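Local coordinates for protein putative trimethylamine methyltransferase (Rhizobium meliloti, PDB 4YYC) that probably transfers methyl groups, perhaps from trimethylamine or a related methylamine, at residues V68-I73 and E296-A301; M281-V286 and L290-A295. All blocks are in the same frame, centred on the assembly; numbering follows the deposited sequence.

Interaction 1. Residues V68-I73 and E296-A301; sequences VVLEEI and EVLAGA
L70 lays one methyl of its fork against the side of L298 and turns the other to A299. Its CD1 is 3.8 Å from CD1 of L298 and 3.9 Å from L298 CB. That methyl therefore meets both the base and the tip of the second leucine. The other branch is looser: L70 CD2 comes to 4.3 Å from A299 CB. Both leucines place CG anti to the carbonyl carbon and beside the backbone N (chi1 -76° in L70, -77° in L298). With these torsions the two side chains cross at about a right angle. The backbones stay apart, with 8.0 Å between L70 CA and A299 CA.

The contact joins the last turns of helix 56-73 to the middle of helix 286-307. I75 of the following strand 75-77 packs on both L70 and A299, and F101 also touches both. On its other side, helix 56-73 meets the second subunit: E72 forms a salt bridge with R437 of that subunit.

No hydrogen bond links the two segments. All three touching residues are buried and meet through methyl and methylene groups, so between these segments the contact rests on apolar packing, with no polar group to set its direction.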
ATOM      1  N   VAL A  68     -17.502  27.308  -9.752  1.00 24.74           N
ATOM      2  CA  VAL A  68     -17.249  28.664  -9.255  1.00 25.75           C
ATOM      3  C   VAL A  68     -15.881  29.212  -9.660  1.00 24.79           C
ATOM      4  O   VAL A  68     -15.759  30.307 -10.171  1.00 25.25           O
ATOM      5  CB  VAL A  68     -17.389  28.718  -7.721  1.00 26.53           C
ATOM      6  CG1 VAL A  68     -16.904  30.061  -7.178  1.00 27.39           C
ATOM      7  CG2 VAL A  68     -18.853  28.496  -7.355  1.00 27.58           C
ATOM      8  N   VAL A  69     -14.836  28.444  -9.433  1.00 23.95           N
ATOM      9  CA  VAL A  69     -13.482  28.848  -9.848  1.00 23.55           C
ATOM     10  C   VAL A  69     -13.447  29.170 -11.348  1.00 22.96           C
ATOM     11  O   VAL A  69     -12.893  30.199 -11.764  1.00 22.49           O
ATOM     12  CB  VAL A  69     -12.480  27.728  -9.513  1.00 22.96           C
ATOM     13  CG1 VAL A  69     -11.127  27.961 -10.189  1.00 22.85           C
ATOM     14  CG2 VAL A  69     -12.330  27.593  -7.995  1.00 23.57           C
ATOM     15  N   LEU A  70     -14.020  28.280 -12.155  1.00 22.69           N
ATOM     16  CA  LEU A  70     -13.980  28.446 -13.609  1.00 22.80           C
ATOM     17  C   LEU A  70     -14.691  29.716 -14.083  1.00 24.01           C
ATOM     18  O   LEU A  70     -14.286  30.310 -15.081  1.00 23.41           O
ATOM     19  CB  LEU A  70     -14.587  27.243 -14.323  1.00 22.65           C
ATOM     20  CG  LEU A  70     -13.700  25.992 -14.373  1.00 21.90           C
ATOM     21  CD1 LEU A  70     -14.491  24.844 -14.986  1.00 22.18           C
ATOM     22  CD2 LEU A  70     -12.418  26.207 -15.148  1.00 21.77           C
ATOM     23  N   GLU A  71     -15.784  30.082 -13.409  1.00 25.25           N
ATOM     24  CA  GLU A  71     -16.507  31.285 -13.784  1.00 27.30           C
ATOM     25  C   GLU A  71     -15.858  32.558 -13.211  1.00 27.38           C
ATOM     26  O   GLU A  71     -15.613  33.503 -13.946  1.00 27.57           O
ATOM     27  CB  GLU A  71     -17.977  31.198 -13.394  1.00 29.00           C
ATOM     28  CG  GLU A  71     -18.723  32.434 -13.870  1.00 31.97           C
ATOM     29  CD  GLU A  71     -20.202  32.437 -13.593  1.00 35.26           C
ATOM     30  OE1 GLU A  71     -20.735  31.539 -12.894  1.00 37.98           O
ATOM     31  OE2 GLU A  71     -20.835  33.384 -14.098  1.00 38.34           O
ATOM     32  N   GLU A  72     -15.612  32.591 -11.915  1.00 27.55           N
ATOM     33  CA  GLU A  72     -15.119  33.794 -11.236  1.00 28.85           C
ATOM     34  C   GLU A  72     -13.658  34.103 -11.453  1.00 28.15           C
ATOM     35  O   GLU A  72     -13.289  35.248 -11.595  1.00 28.10           O
ATOM     36  CB  GLU A  72     -15.362  33.711  -9.735  1.00 30.81           C
ATOM     37  CG  GLU A  72     -16.822  33.673  -9.366  1.00 34.13           C
ATOM     38  CD  GLU A  72     -17.046  33.641  -7.854  1.00 36.57           C
ATOM     39  OE1 GLU A  72     -16.029  33.728  -7.063  1.00 38.44           O
ATOM     40  OE2 GLU A  72     -18.233  33.489  -7.498  1.00 38.45           O
ATOM     41  N   ILE A  73     -12.831  33.077 -11.469  1.00 26.52           N
ATOM     42  CA  ILE A  73     -11.371  33.246 -11.529  1.00 26.33           C
ATOM     43  C   ILE A  73     -10.886  32.987 -12.945  1.00 25.56           C
ATOM     44  O   ILE A  73     -10.132  33.792 -13.482  1.00 26.59           O
ATOM     45  CB  ILE A  73     -10.647  32.325 -10.523  1.00 26.04           C
ATOM     46  CG1 ILE A  73     -11.116  32.680  -9.108  1.00 26.96           C
ATOM     47  CG2 ILE A  73      -9.143  32.480 -10.672  1.00 25.81           C
ATOM     48  CD1 ILE A  73     -10.634  31.722  -8.044  1.00 27.10           C
ATOM     49  N   GLU A 296      -8.862  22.838 -13.696  1.00 16.61           N
ATOM     50  CA  GLU A 296      -7.814  22.769 -14.726  1.00 16.59           C
ATOM     51  C   GLU A 296      -8.150  21.680 -15.750  1.00 16.22           C
ATOM     52  O   GLU A 296      -8.051  21.914 -16.943  1.00 15.87           O
ATOM     53  CB  GLU A 296      -6.445  22.527 -14.111  1.00 16.97           C
ATOM     54  CG  GLU A 296      -5.967  23.673 -13.278  1.00 18.00           C
ATOM     55  CD  GLU A 296      -4.604  23.479 -12.668  1.00 18.51           C
ATOM     56  OE1 GLU A 296      -3.887  22.484 -12.979  1.00 19.20           O
ATOM     57  OE2 GLU A 296      -4.203  24.333 -11.839  1.00 19.83           O
ATOM     58  N   VAL A 297      -8.569  20.504 -15.278  1.00 15.80           N
ATOM     59  CA  VAL A 297      -8.909  19.435 -16.204  1.00 15.73           C
ATOM     60  C   VAL A 297     -10.129  19.749 -17.033  1.00 16.13           C
ATOM     61  O   VAL A 297     -10.137  19.503 -18.242  1.00 16.29           O
ATOM     62  CB  VAL A 297      -9.034  18.054 -15.481  1.00 15.66           C
ATOM     63  CG1 VAL A 297      -9.657  17.028 -16.436  1.00 15.86           C
ATOM     64  CG2 VAL A 297      -7.699  17.615 -14.912  1.00 15.68           C
ATOM     65  N   LEU A 298     -11.166  20.305 -16.416  1.00 16.30           N
ATOM     66  CA  LEU A 298     -12.335  20.674 -17.205  1.00 16.87           C
ATOM     67  C   LEU A 298     -11.953  21.589 -18.381  1.00 16.89           C
ATOM     68  O   LEU A 298     -12.403  21.365 -19.499  1.00 16.86           O
ATOM     69  CB  LEU A 298     -13.407  21.329 -16.309  1.00 17.55           C
ATOM     70  CG  LEU A 298     -14.240  20.388 -15.439  1.00 17.87           C
ATOM     71  CD1 LEU A 298     -15.000  21.152 -14.382  1.00 18.54           C
ATOM     72  CD2 LEU A 298     -15.217  19.570 -16.272  1.00 18.34           C
ATOM     73  N   ALA A 299     -11.165  22.614 -18.121  1.00 16.69           N
ATOM     74  CA  ALA A 299     -10.806  23.577 -19.166  1.00 16.98           C
ATOM     75  C   ALA A 299      -9.917  22.923 -20.228  1.00 16.73           C
ATOM     76  O   ALA A 299     -10.190  23.046 -21.424  1.00 16.98           O
ATOM     77  CB  ALA A 299     -10.131  24.761 -18.536  1.00 17.25           C
ATOM     78  N   GLY A 300      -8.863  22.237 -19.788  1.00 16.08           N
ATOM     79  CA  GLY A 300      -7.919  21.677 -20.735  1.00 15.98           C
ATOM     80  C   GLY A 300      -8.511  20.543 -21.555  1.00 16.11           C
ATOM     81  O   GLY A 300      -8.251  20.443 -22.751  1.00 16.40           O
ATOM     82  N   ALA A 301      -9.248  19.648 -20.892  1.00 15.74           N
ATOM     83  CA  ALA A 301      -9.887  18.555 -21.613  1.00 16.17           C
ATOM     84  C   ALA A 301     -10.959  19.064 -22.552  1.00 16.70           C
ATOM     85  O   ALA A 301     -11.044  18.615 -23.715  1.00 16.72           O
ATOM     86  CB  ALA A 301     -10.437  17.514 -20.662  1.00 15.93           C
TER

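Interaction 2. Residues M281-V286 and L290-A295; sequences MSPVTV and LTQILA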
HETATM    1  N   MSE A 281       1.766  24.745  -5.683  1.00 22.31           N
HETATM    2  CA  MSE A 281       1.034  24.975  -6.942  1.00 22.49           C
HETATM    3  C   MSE A 281      -0.456  24.758  -6.792  1.00 21.83           C
HETATM    4  O   MSE A 281      -1.187  24.908  -7.763  1.00 21.16           O
HETATM    5  CB  MSE A 281       1.532  24.059  -8.060  1.00 23.42           C
HETATM    6  CG  MSE A 281       2.914  24.466  -8.549  1.00 25.28           C
HETATM    7 SE   MSE A 281       4.265  23.405  -7.584  1.00 28.84          SE
HETATM    8  CE  MSE A 281       4.795  22.249  -9.089  1.00 29.14           C
ATOM      9  N   SER A 282      -0.904  24.406  -5.593  1.00 21.18           N
ATOM     10  CA  SER A 282      -2.318  24.316  -5.253  1.00 21.65           C
ATOM     11  C   SER A 282      -2.430  24.578  -3.745  1.00 22.12           C
ATOM     12  O   SER A 282      -1.403  24.624  -3.049  1.00 21.72           O
ATOM     13  CB  SER A 282      -2.863  22.930  -5.561  1.00 21.65           C
ATOM     14  OG  SER A 282      -2.402  21.991  -4.605  1.00 21.52           O
ATOM     15  N   PRO A 283      -3.664  24.737  -3.228  1.00 21.96           N
ATOM     16  CA  PRO A 283      -3.815  24.888  -1.790  1.00 23.13           C
ATOM     17  C   PRO A 283      -3.234  23.704  -1.033  1.00 23.43           C
ATOM     18  O   PRO A 283      -3.123  22.594  -1.585  1.00 22.40           O
ATOM     19  CB  PRO A 283      -5.319  24.953  -1.585  1.00 23.28           C
ATOM     20  CG  PRO A 283      -5.848  25.395  -2.922  1.00 22.82           C
ATOM     21  CD  PRO A 283      -4.968  24.760  -3.925  1.00 22.06           C
ATOM     22  N   VAL A 284      -2.890  23.942   0.222  1.00 24.59           N
ATOM     23  CA  VAL A 284      -2.250  22.911   1.029  1.00 25.27           C
ATOM     24  C   VAL A 284      -3.246  21.797   1.395  1.00 24.93           C
ATOM     25  O   VAL A 284      -2.848  20.659   1.702  1.00 25.09           O
ATOM     26  CB  VAL A 284      -1.602  23.525   2.283  1.00 26.86           C
ATOM     27  CG1 VAL A 284      -2.644  23.883   3.324  1.00 28.02           C
ATOM     28  CG2 VAL A 284      -0.513  22.607   2.808  1.00 27.37           C
ATOM     29  N   THR A 285      -4.534  22.082   1.325  1.00 23.61           N
ATOM     30  CA  THR A 285      -5.550  21.087   1.685  1.00 23.16           C
ATOM     31  C   THR A 285      -6.014  20.192   0.513  1.00 22.44           C
ATOM     32  O   THR A 285      -5.944  20.567  -0.667  1.00 21.14           O
ATOM     33  CB  THR A 285      -6.771  21.781   2.283  1.00 24.31           C
ATOM     34  OG1 THR A 285      -7.244  22.701   1.305  1.00 24.78           O
ATOM     35  CG2 THR A 285      -6.422  22.508   3.557  1.00 25.53           C
ATOM     36  N   VAL A 286      -6.532  19.021   0.876  1.00 21.80           N
ATOM     37  CA  VAL A 286      -7.005  18.032  -0.086  1.00 21.05           C
ATOM     38  C   VAL A 286      -8.175  18.602  -0.881  1.00 20.98           C
ATOM     39  O   VAL A 286      -8.156  18.588  -2.121  1.00 21.03           O
ATOM     40  CB  VAL A 286      -7.387  16.715   0.612  1.00 21.20           C
ATOM     41  CG1 VAL A 286      -8.067  15.744  -0.372  1.00 21.00           C
ATOM     42  CG2 VAL A 286      -6.125  16.118   1.192  1.00 21.13           C
ATOM     43  N   LEU A 290      -8.182  19.341  -4.892  1.00 18.70           N
ATOM     44  CA  LEU A 290      -9.131  18.692  -5.792  1.00 19.18           C
ATOM     45  C   LEU A 290      -9.947  19.680  -6.617  1.00 18.86           C
ATOM     46  O   LEU A 290     -10.242  19.439  -7.770  1.00 18.77           O
ATOM     47  CB  LEU A 290     -10.120  17.801  -5.046  1.00 20.41           C
ATOM     48  CG  LEU A 290      -9.541  16.469  -4.623  1.00 21.39           C
ATOM     49  CD1 LEU A 290     -10.530  15.761  -3.734  1.00 22.97           C
ATOM     50  CD2 LEU A 290      -9.169  15.605  -5.830  1.00 21.57           C
ATOM     51  N   THR A 291     -10.412  20.758  -5.984  1.00 18.97           N
ATOM     52  CA  THR A 291     -11.172  21.755  -6.681  1.00 19.51           C
ATOM     53  C   THR A 291     -10.339  22.354  -7.825  1.00 18.60           C
ATOM     54  O   THR A 291     -10.821  22.530  -8.950  1.00 18.49           O
ATOM     55  CB  THR A 291     -11.576  22.850  -5.675  1.00 20.64           C
ATOM     56  OG1 THR A 291     -12.385  22.225  -4.673  1.00 21.59           O
ATOM     57  CG2 THR A 291     -12.314  23.932  -6.331  1.00 21.44           C
ATOM     58  N   GLN A 292      -9.096  22.714  -7.512  1.00 18.45           N
ATOM     59  CA  GLN A 292      -8.235  23.299  -8.550  1.00 18.33           C
ATOM     60  C   GLN A 292      -7.952  22.304  -9.678  1.00 17.91           C
ATOM     61  O   GLN A 292      -7.979  22.651 -10.857  1.00 17.55           O
ATOM     62  CB  GLN A 292      -6.938  23.802  -7.967  1.00 18.88           C
ATOM     63  CG  GLN A 292      -6.211  24.765  -8.893  1.00 19.12           C
ATOM     64  CD  GLN A 292      -4.839  25.058  -8.312  1.00 19.63           C
ATOM     65  OE1 GLN A 292      -4.741  25.737  -7.319  1.00 20.45           O
ATOM     66  NE2 GLN A 292      -3.780  24.513  -8.914  1.00 18.86           N
ATOM     67  N   ILE A 293      -7.655  21.073  -9.302  1.00 17.56           N
ATOM     68  CA  ILE A 293      -7.460  20.021 -10.280  1.00 17.23           C
ATOM     69  C   ILE A 293      -8.640  19.884 -11.235  1.00 16.88           C
ATOM     70  O   ILE A 293      -8.474  19.841 -12.460  1.00 16.59           O
ATOM     71  CB  ILE A 293      -7.177  18.662  -9.599  1.00 17.44           C
ATOM     72  CG1 ILE A 293      -5.758  18.669  -9.034  1.00 17.97           C
ATOM     73  CG2 ILE A 293      -7.346  17.522 -10.591  1.00 17.71           C
ATOM     74  CD1 ILE A 293      -5.537  17.523  -8.043  1.00 18.53           C
ATOM     75  N   LEU A 294      -9.840  19.830 -10.674  1.00 16.94           N
ATOM     76  CA  LEU A 294     -11.020  19.614 -11.487  1.00 17.13           C
ATOM     77  C   LEU A 294     -11.225  20.801 -12.435  1.00 17.14           C
ATOM     78  O   LEU A 294     -11.573  20.604 -13.607  1.00 17.32           O
ATOM     79  CB  LEU A 294     -12.258  19.347 -10.610  1.00 17.70           C
ATOM     80  CG  LEU A 294     -13.573  19.145 -11.360  1.00 18.47           C
ATOM     81  CD1 LEU A 294     -13.469  17.985 -12.346  1.00 18.54           C
ATOM     82  CD2 LEU A 294     -14.689  18.908 -10.335  1.00 19.06           C
ATOM     83  N   ALA A 295     -10.993  22.024 -11.952  1.00 17.08           N
ATOM     84  CA  ALA A 295     -11.109  23.225 -12.823  1.00 17.63           C
ATOM     85  C   ALA A 295     -10.119  23.170 -13.981  1.00 17.32           C
ATOM     86  O   ALA A 295     -10.493  23.368 -15.137  1.00 17.24           O
ATOM     87  CB  ALA A 295     -10.904  24.490 -11.986  1.00 18.23           C
TER
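Q292 reaches back from its helix and gives an amide N-H to the backbone O of M281. Residues 281-286 are the beta-alpha loop between strand 269-277 and helix 286-307, and 290-295 are an early part of that helix, in a parallel arrangement consistent with the TIM barrel of this family. M281 is modelled as selenomethionine.

The NE2 of Q292 lies 2.9 Å from M281 O, and the bond is nearly straight, 177° at the hydrogen. The donor sits in the carbonyl plane, and the acceptor lies in the plane of the amide. Q292 puts CG anti to its backbone N (chi1 -163°) and stays extended beyond it, which carries the amide across to the loop. NE2 has a second acceptor, OE2 of E296, one turn along the helix. Two bonds thus fix the turn of the amide. S282 packs against it, with CB 3.8 Å from NE2. The S282 hydroxyl itself meets the hydroxyl of T289.

T285 takes the N-cap position. Its OG1 makes a weak hydrogen bond with G288 N and an ordinary hydrogen bond with A430 O of the second subunit. V286 then opens the helix, and its O accepts from L290 N at 2.9 Å. The two side chains run side by side and point the same way, with V286 CG1 4.2 Å from L290 CD1. V339 of helix 334-350 touches both.

The oxygen of the Q292 amide faces the loop and takes a weak hydrogen bond from Y445 OH of the second subunit, whose side chain also packs on P283. OE1 lies 3.5 Å from S282 CA and, at the proline ring, 3.5 Å from P283 CD.

How the interactions relate
Both interactions draw on helix 286-307, and their centres are 12 Å apart. Interaction 2 ties the start of the helix to the loop before it. Interaction 1 packs the next stretch against helix 56-73. Along the chain, interaction 2 is nested within the loop that interaction 1 closes. They also touch directly. L70 CD2 lies 3.4 Å from A295 O, and V69 CG1 lies 3.9 Å from A295 CB. One turn earlier, V69 CG2 is 4.0 Å from T291 CG2. Both contacts reach the second subunit. Interaction 2 has a bound ligand of unknown identity nearby, about 10 Å from the side chain of M281.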